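Local coordinates for enoyl-acyl carrier protein reductase (Uncultured bacterium, PDB 6KIA) that probably reduces the double bond of enoyl-acyl carrier protein in fatty-acid synthesis with NADH as hydride donor, and is linked to triclosan resistance, at residues A[208-213]-A[266-271]; A[282-287]-A[420-425]. All coordinates share one frame; numbering follows the deposited sequence.

Contact 1. Residues A[208-213]-A[266-271]; sequences VTANTF and KMRLER. With NAI (1,4-dihydronicotinamide adenine dinucleotide), chain D.
Short segments of helices 196-219 and 263-278 run nearly parallel, 14° apart and 7.8 Å between axes, with Ala210 and Leu269 as the closest CA pair, 4.4 Å apart. Both helices belong to the NAD-binding Rossmann-type core, and the segment 208-213 includes a wider pi-type turn at 208-211. The small Ala210 is consistent with this close approach: its methyl points at helix 263-278 and rests on Leu269 N and the aliphatic stem of Arg268. Leu269, with CG anti to the backbone N, sends CD1 across to Phe213, where it lies 3.5 Å from Phe213 CB.

On the cofactor side, Thr209 CG2 packs crosswise on the Lys266 chain, and Thr209 OG1 is bonded to Gln262. Lys266 bends at chi2 (-62°) and then extends, bringing NZ to both hydroxyls of the nicotinamide ribose, O2D at 2.8 Å and O3D at 3.0 Å. Tyr239 O and a water also lie within hydrogen-bonding reach of NZ, so four acceptors share its three protons; the same water lies within hydrogen-bonding distance of Thr209 O. Val208 CG1 touches the adenine at C6A, so both helices contribute to the NADH pocket.

On the far flank, the extended Arg268 presents NE-H to an in-plane lone pair of Asn211 OD1 at 2.9 Å, almost straight at 165°, while a second water joins OD1 to Arg268 NH2.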
loop_
_atom_site.group_PDB
_atom_site.type_symbol
_atom_site.label_atom_id
_atom_site.label_comp_id
_atom_site.label_asym_id
_atom_site.label_seq_id
_atom_site.Cartn_x
_atom_site.Cartn_y
_atom_site.Cartn_z
ATOM N N VAL A 208 -8.657 8.262 3.865
ATOM C CA VAL A 208 -7.502 7.570 4.452
ATOM C C VAL A 208 -6.349 7.352 3.468
ATOM O O VAL A 208 -5.184 7.585 3.794
ATOM C CB VAL A 208 -7.910 6.176 5.023
ATOM C CG1 VAL A 208 -6.691 5.483 5.644
ATOM C CG2 VAL A 208 -9.074 6.308 6.047
ATOM N N THR A 209 -6.684 6.874 2.277
ATOM C CA THR A 209 -5.714 6.432 1.286
ATOM C C THR A 209 -5.167 7.584 0.463
ATOM O O THR A 209 -4.021 7.540 0.009
ATOM C CB THR A 209 -6.365 5.375 0.373
ATOM O OG1 THR A 209 -6.814 4.299 1.209
ATOM C CG2 THR A 209 -5.413 4.857 -0.705
ATOM N N ALA A 210 -5.962 8.641 0.302
ATOM C CA ALA A 210 -5.545 9.736 -0.574
ATOM C C ALA A 210 -5.383 11.074 0.141
ATOM O O ALA A 210 -4.294 11.665 0.130
ATOM C CB ALA A 210 -6.542 9.878 -1.742
ATOM N N ASN A 211 -6.451 11.573 0.753
ATOM C CA ASN A 211 -6.412 12.926 1.303
ATOM C C ASN A 211 -5.417 13.132 2.451
ATOM O O ASN A 211 -4.926 14.235 2.648
ATOM C CB ASN A 211 -7.813 13.329 1.739
ATOM C CG ASN A 211 -8.757 13.443 0.556
ATOM O OD1 ASN A 211 -8.316 13.604 -0.583
ATOM N ND2 ASN A 211 -10.056 13.351 0.815
ATOM N N THR A 212 -5.108 12.070 3.188
ATOM C CA THR A 212 -4.044 12.109 4.187
ATOM C C THR A 212 -2.692 12.579 3.602
ATOM O O THR A 212 -1.908 13.205 4.313
ATOM C CB THR A 212 -3.834 10.728 4.821
ATOM O OG1 THR A 212 -3.705 9.750 3.778
ATOM C CG2 THR A 212 -5.031 10.347 5.680
ATOM N N PHE A 213 -2.404 12.248 2.337
ATOM C CA PHE A 213 -1.177 12.714 1.678
ATOM C C PHE A 213 -1.213 14.213 1.490
ATOM O O PHE A 213 -0.206 14.895 1.685
ATOM C CB PHE A 213 -0.992 12.005 0.335
ATOM C CG PHE A 213 0.386 12.120 -0.260
ATOM C CD1 PHE A 213 1.537 11.878 0.498
ATOM C CD2 PHE A 213 0.527 12.344 -1.617
ATOM C CE1 PHE A 213 2.809 11.930 -0.089
ATOM C CE2 PHE A 213 1.790 12.409 -2.204
ATOM C CZ PHE A 213 2.932 12.189 -1.442
ATOM N N LYS A 266 -6.533 5.571 -4.956
ATOM C CA LYS A 266 -5.127 5.583 -5.388
ATOM C C LYS A 266 -4.931 6.559 -6.568
ATOM O O LYS A 266 -3.862 7.145 -6.716
ATOM C CB LYS A 266 -4.647 4.181 -5.776
ATOM C CG LYS A 266 -4.463 3.224 -4.564
ATOM C CD LYS A 266 -3.375 3.778 -3.616
ATOM C CE LYS A 266 -3.016 2.752 -2.541
ATOM N NZ LYS A 266 -2.024 3.239 -1.531
ATOM N N MET A 267 -5.944 6.713 -7.428
ATOM C CA MET A 267 -5.772 7.682 -8.517
ATOM C C MET A 267 -5.898 9.118 -7.996
ATOM O O MET A 267 -5.258 10.051 -8.516
ATOM C CB MET A 267 -6.753 7.402 -9.655
ATOM C CG MET A 267 -6.306 6.187 -10.446
ATOM S SD MET A 267 -7.380 5.811 -11.869
ATOM C CE MET A 267 -8.866 5.291 -11.035
ATOM N N ARG A 268 -6.678 9.298 -6.939
ATOM C CA ARG A 268 -6.744 10.609 -6.308
ATOM C C ARG A 268 -5.406 10.947 -5.630
ATOM O O ARG A 268 -4.932 12.083 -5.680
ATOM C CB ARG A 268 -7.876 10.656 -5.287
ATOM C CG ARG A 268 -8.089 12.024 -4.673
ATOM C CD ARG A 268 -9.284 12.027 -3.727
ATOM N NE ARG A 268 -9.528 13.370 -3.215
ATOM C CZ ARG A 268 -10.262 14.289 -3.839
ATOM N NH1 ARG A 268 -10.871 14.005 -4.985
ATOM N NH2 ARG A 268 -10.404 15.487 -3.300
ATOM N N LEU A 269 -4.782 9.932 -5.044
ATOM C CA LEU A 269 -3.441 10.070 -4.471
ATOM C C LEU A 269 -2.434 10.539 -5.524
ATOM O O LEU A 269 -1.645 11.475 -5.287
ATOM C CB LEU A 269 -2.995 8.733 -3.870
ATOM C CG LEU A 269 -1.585 8.651 -3.280
ATOM C CD1 LEU A 269 -1.521 9.440 -1.968
ATOM C CD2 LEU A 269 -1.181 7.186 -3.080
ATOM N N GLU A 270 -2.471 9.895 -6.684
ATOM C CA GLU A 270 -1.632 10.316 -7.808
ATOM C C GLU A 270 -1.882 11.779 -8.178
ATOM O O GLU A 270 -0.936 12.552 -8.369
ATOM C CB GLU A 270 -1.881 9.429 -9.020
ATOM C CG GLU A 270 -1.390 8.015 -8.829
ATOM C CD GLU A 270 -1.848 7.092 -9.928
ATOM O OE1 GLU A 270 -2.789 7.462 -10.667
ATOM O OE2 GLU A 270 -1.292 5.988 -10.027
ATOM N N ARG A 271 -3.157 12.157 -8.282
ATOM C CA ARG A 271 -3.473 13.547 -8.634
ATOM C C ARG A 271 -2.944 14.555 -7.601
ATOM O O ARG A 271 -2.483 15.638 -7.964
ATOM C CB ARG A 271 -4.975 13.737 -8.820
ATOM C CG ARG A 271 -5.510 13.044 -10.055
ATOM C CD ARG A 271 -6.939 13.474 -10.410
ATOM N NE ARG A 271 -7.912 13.332 -9.326
ATOM C CZ ARG A 271 -8.586 12.218 -9.058
ATOM N NH1 ARG A 271 -8.386 11.125 -9.786
ATOM N NH2 ARG A 271 -9.457 12.203 -8.060
HETATM P PA NAI D . 0.233 -2.435 6.148
HETATM O O1A NAI D . 1.531 -2.843 6.775
HETATM O O2A NAI D . -1.036 -2.957 6.793
HETATM O O5B NAI D . 0.235 -0.848 6.064
HETATM C C5B NAI D . -0.986 -0.139 6.143
HETATM C C4B NAI D . -0.542 1.308 6.516
HETATM O O4B NAI D . -1.843 2.154 6.475
HETATM C C3B NAI D . -0.059 1.396 7.704
HETATM O O3B NAI D . 1.094 2.331 7.775
HETATM C C2B NAI D . -1.309 1.958 8.629
HETATM O O2B NAI D . -0.775 2.527 9.881
HETATM C C1B NAI D . -1.891 2.810 7.859
HETATM N N9A NAI D . -3.343 2.884 8.125
HETATM C C8A NAI D . -4.374 2.034 7.978
HETATM N N7A NAI D . -5.478 2.648 8.397
HETATM C C5A NAI D . -5.132 3.894 8.800
HETATM C C6A NAI D . -5.950 4.887 9.318
HETATM N N6A NAI D . -7.357 4.966 9.595
HETATM N N1A NAI D . -5.386 6.057 9.661
HETATM C C2A NAI D . -4.038 6.245 9.509
HETATM N N3A NAI D . -3.224 5.252 8.988
HETATM C C4A NAI D . -3.804 4.061 8.641
HETATM O O3 NAI D . 0.150 -2.930 4.572
HETATM P PN NAI D . 0.919 -2.359 3.274
HETATM O O1N NAI D . 2.402 -2.410 3.480
HETATM O O2N NAI D . 0.423 -3.258 2.152
HETATM O O5D NAI D . 0.430 -0.857 3.058
HETATM C C5D NAI D . 1.349 0.220 2.988
HETATM C C4D NAI D . 1.085 0.976 1.666
HETATM O O4D NAI D . 1.459 0.209 0.660
HETATM C C3D NAI D . -0.410 1.212 1.468
HETATM O O3D NAI D . -0.687 2.520 1.095
HETATM C C2D NAI D . -0.714 0.268 0.284
HETATM O O2D NAI D . -1.961 0.697 -0.369
HETATM C C1D NAI D . 0.355 0.347 -0.464
HETATM N N1N NAI D . 0.499 -0.763 -1.406
HETATM C C2N NAI D . 0.269 -2.071 -1.034
HETATM C C3N NAI D . 0.360 -3.092 -1.989
HETATM C C7N NAI D . 0.147 -4.555 -1.602
HETATM O O7N NAI D . -0.085 -5.402 -2.461
HETATM N N7N NAI D . 0.232 -4.921 -0.234
HETATM C C4N NAI D . 0.701 -2.827 -3.307
HETATM C C5N NAI D . 0.983 -1.502 -3.661
HETATM C C6N NAI D . 0.874 -0.482 -2.709
HETATM O O HOH W 1 -2.187 5.578 0.044
HETATM O O HOH W 2 -7.859 16.188 -1.646
#

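Contact 2. Residues A[282-287]-A[420-425]; sequences KATVYN and PVLWLS
One face of the Trp423 indole is covered by Asn287: CB stands 3.6 Å from the centroid of the five-membered ring, only 2° off its normal, a CH-pi contact, and ND2 lies over the six-membered part, 3.3 Å from Trp423 CZ2. The amide plane is tilted 60° to the indole, and the two side chains run alongside each other in the same direction. At the indole edge NE1 is hydrogen-bonded to His242 O. Thr284 CG2 lies over one face of the Tyr286 ring, near its rim, while Leu422 CD1 and Leu424 CD1 meet the ring obliquely; its hydroxyl is bonded to Ser414 OG.

These side chains alternate on a parallel beta pair that closes one side of the Rossmann-type sheet, strand 421-423 lying beside strand 283-287. Val285, Asn287, Val421 and Trp423 share one face, Tyr286 and Leu422 the other. Four backbone bonds form the ladder. Val285 N donates to Pro420 O from above the carbonyl plane, and Leu422 N meets Val285 O at 2.9 Å nearly along the C=O axis. Asn287 N then reaches Leu422 O at 2.7 Å, and Leu424 N closes the series on Asn287 O. Beyond this last rung a water bridges Asn287 O and Leu424 O.

With CG anti to the carbonyl carbon (chi1 -78°), Asn287 brings ND2 within 3.5 Å of Val421 CG1 as well as over the indole. The side chain of Asn287 lies about 7 Å from the bound NADH. The bond from ND2 to Glu270 OE2 fixes the amide flip, and so leaves the NH2 end over the indole; the nearby carboxylate probably polarises it further.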
loop_
_atom_site.group_PDB
_atom_site.type_symbol
_atom_site.label_atom_id
_atom_site.label_comp_id
_atom_site.label_asym_id
_atom_site.label_seq_id
_atom_site.Cartn_x
_atom_site.Cartn_y
_atom_site.Cartn_z
ATOM N N LYS A 282 8.465 18.314 -4.192
ATOM C CA LYS A 282 8.981 17.012 -4.627
ATOM C C LYS A 282 8.223 15.855 -3.962
ATOM O O LYS A 282 8.710 15.226 -3.009
ATOM C CB LYS A 282 10.472 16.905 -4.321
ATOM C CG LYS A 282 11.359 17.884 -5.106
ATOM C CD LYS A 282 11.051 17.879 -6.588
ATOM C CE LYS A 282 11.844 18.961 -7.317
ATOM N NZ LYS A 282 11.362 19.154 -8.721
ATOM N N ALA A 283 7.023 15.596 -4.461
ATOM C CA ALA A 283 6.165 14.519 -3.966
ATOM C C ALA A 283 6.011 13.462 -5.057
ATOM O O ALA A 283 5.677 13.794 -6.196
ATOM C CB ALA A 283 4.804 15.082 -3.543
ATOM N N THR A 284 6.271 12.196 -4.720
ATOM C CA THR A 284 6.233 11.125 -5.691
ATOM C C THR A 284 5.440 9.933 -5.138
ATOM O O THR A 284 5.711 9.444 -4.032
ATOM C CB THR A 284 7.659 10.674 -6.089
ATOM O OG1 THR A 284 8.384 11.789 -6.657
ATOM C CG2 THR A 284 7.617 9.518 -7.107
ATOM N N VAL A 285 4.468 9.479 -5.916
ATOM C CA VAL A 285 3.789 8.217 -5.644
ATOM C C VAL A 285 4.513 7.113 -6.370
ATOM O O VAL A 285 4.727 7.193 -7.582
ATOM C CB VAL A 285 2.317 8.229 -6.111
ATOM C CG1 VAL A 285 1.698 6.832 -5.974
ATOM C CG2 VAL A 285 1.520 9.276 -5.331
ATOM N N TYR A 286 4.909 6.085 -5.631
ATOM C CA TYR A 286 5.564 4.936 -6.238
ATOM C C TYR A 286 4.558 3.830 -6.349
ATOM O O TYR A 286 4.142 3.273 -5.337
ATOM C CB TYR A 286 6.787 4.497 -5.411
ATOM C CG TYR A 286 7.904 5.525 -5.409
ATOM C CD1 TYR A 286 7.942 6.548 -4.453
ATOM C CD2 TYR A 286 8.882 5.494 -6.379
ATOM C CE1 TYR A 286 8.959 7.488 -4.470
ATOM C CE2 TYR A 286 9.904 6.430 -6.403
ATOM C CZ TYR A 286 9.942 7.405 -5.460
ATOM O OH TYR A 286 10.982 8.322 -5.515
ATOM N N ASN A 287 4.143 3.538 -7.578
ATOM C CA ASN A 287 3.179 2.453 -7.811
ATOM C C ASN A 287 3.896 1.113 -7.780
ATOM O O ASN A 287 4.672 0.767 -8.691
ATOM C CB ASN A 287 2.427 2.661 -9.122
ATOM C CG ASN A 287 1.328 3.696 -8.993
ATOM O OD1 ASN A 287 0.637 3.769 -7.956
ATOM N ND2 ASN A 287 1.169 4.533 -10.025
ATOM N N PRO A 420 6.234 12.943 -10.488
ATOM C CA PRO A 420 5.295 12.803 -9.371
ATOM C C PRO A 420 4.705 11.392 -9.215
ATOM O O PRO A 420 4.179 11.093 -8.143
ATOM C CB PRO A 420 4.193 13.813 -9.723
ATOM C CG PRO A 420 4.251 13.940 -11.205
ATOM C CD PRO A 420 5.693 13.786 -11.575
ATOM N N VAL A 421 4.719 10.592 -10.278
ATOM C CA VAL A 421 4.144 9.244 -10.256
ATOM C C VAL A 421 5.031 8.298 -11.049
ATOM O O VAL A 421 5.296 8.526 -12.239
ATOM C CB VAL A 421 2.706 9.207 -10.846
ATOM C CG1 VAL A 421 2.115 7.816 -10.661
ATOM C CG2 VAL A 421 1.793 10.272 -10.220
ATOM N N LEU A 422 5.526 7.253 -10.386
ATOM C CA LEU A 422 6.458 6.324 -10.994
ATOM C C LEU A 422 6.080 4.891 -10.659
ATOM O O LEU A 422 5.807 4.574 -9.499
ATOM C CB LEU A 422 7.888 6.591 -10.520
ATOM C CG LEU A 422 8.467 7.967 -10.863
ATOM C CD1 LEU A 422 9.811 8.167 -10.161
ATOM C CD2 LEU A 422 8.610 8.051 -12.385
ATOM N N TRP A 423 6.076 4.035 -11.667
ATOM C CA TRP A 423 5.847 2.610 -11.437
ATOM C C TRP A 423 7.165 1.877 -11.179
ATOM O O TRP A 423 8.133 2.012 -11.953
ATOM C CB TRP A 423 5.132 1.969 -12.634
ATOM C CG TRP A 423 3.632 1.963 -12.642
ATOM C CD1 TRP A 423 2.816 0.875 -12.455
ATOM C CD2 TRP A 423 2.759 3.074 -12.901
ATOM N NE1 TRP A 423 1.507 1.237 -12.602
ATOM C CE2 TRP A 423 1.431 2.585 -12.847
ATOM C CE3 TRP A 423 2.965 4.431 -13.156
ATOM C CZ2 TRP A 423 0.319 3.407 -13.051
ATOM C CZ3 TRP A 423 1.844 5.250 -13.372
ATOM C CH2 TRP A 423 0.549 4.737 -13.312
ATOM N N LEU A 424 7.179 1.070 -10.116
ATOM C CA LEU A 424 8.260 0.130 -9.852
ATOM C C LEU A 424 7.731 -1.255 -10.202
ATOM O O LEU A 424 7.021 -1.863 -9.402
ATOM C CB LEU A 424 8.689 0.191 -8.379
ATOM C CG LEU A 424 9.043 1.596 -7.866
ATOM C CD1 LEU A 424 9.485 1.518 -6.416
ATOM C CD2 LEU A 424 10.166 2.180 -8.732
ATOM N N SER A 425 8.003 -1.735 -11.415
ATOM C CA SER A 425 7.497 -3.057 -11.815
ATOM C C SER A 425 8.561 -4.140 -11.618
ATOM O O SER A 425 9.638 -3.851 -11.094
ATOM C CB SER A 425 6.989 -3.008 -13.262
ATOM O OG SER A 425 5.815 -2.196 -13.304
HETATM O O HOH W 3 4.187 -1.675 -9.967
#

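Overall arrangement
From the N terminus, helix 196-219 supplies the first half of contact 1. The chain then passes through strand 234-240 and the hairpin 244-248/251-255 before helix 263-278 returns to close that loop. Strand 283-287 follows directly and opens contact 2, which is completed only after a long, largely helical excursion, when strand 421-423 comes back to the sheet. The two loops therefore lie in series, neither enclosing the other. Their centres are about 12 Å apart, and they meet where helix 263-278 covers the sheet: Leu269 CG packs 3.8 Å from Val285 CG2. Together they tie two cofactor-side helices to strand 283-287 and the last strand, 421-423.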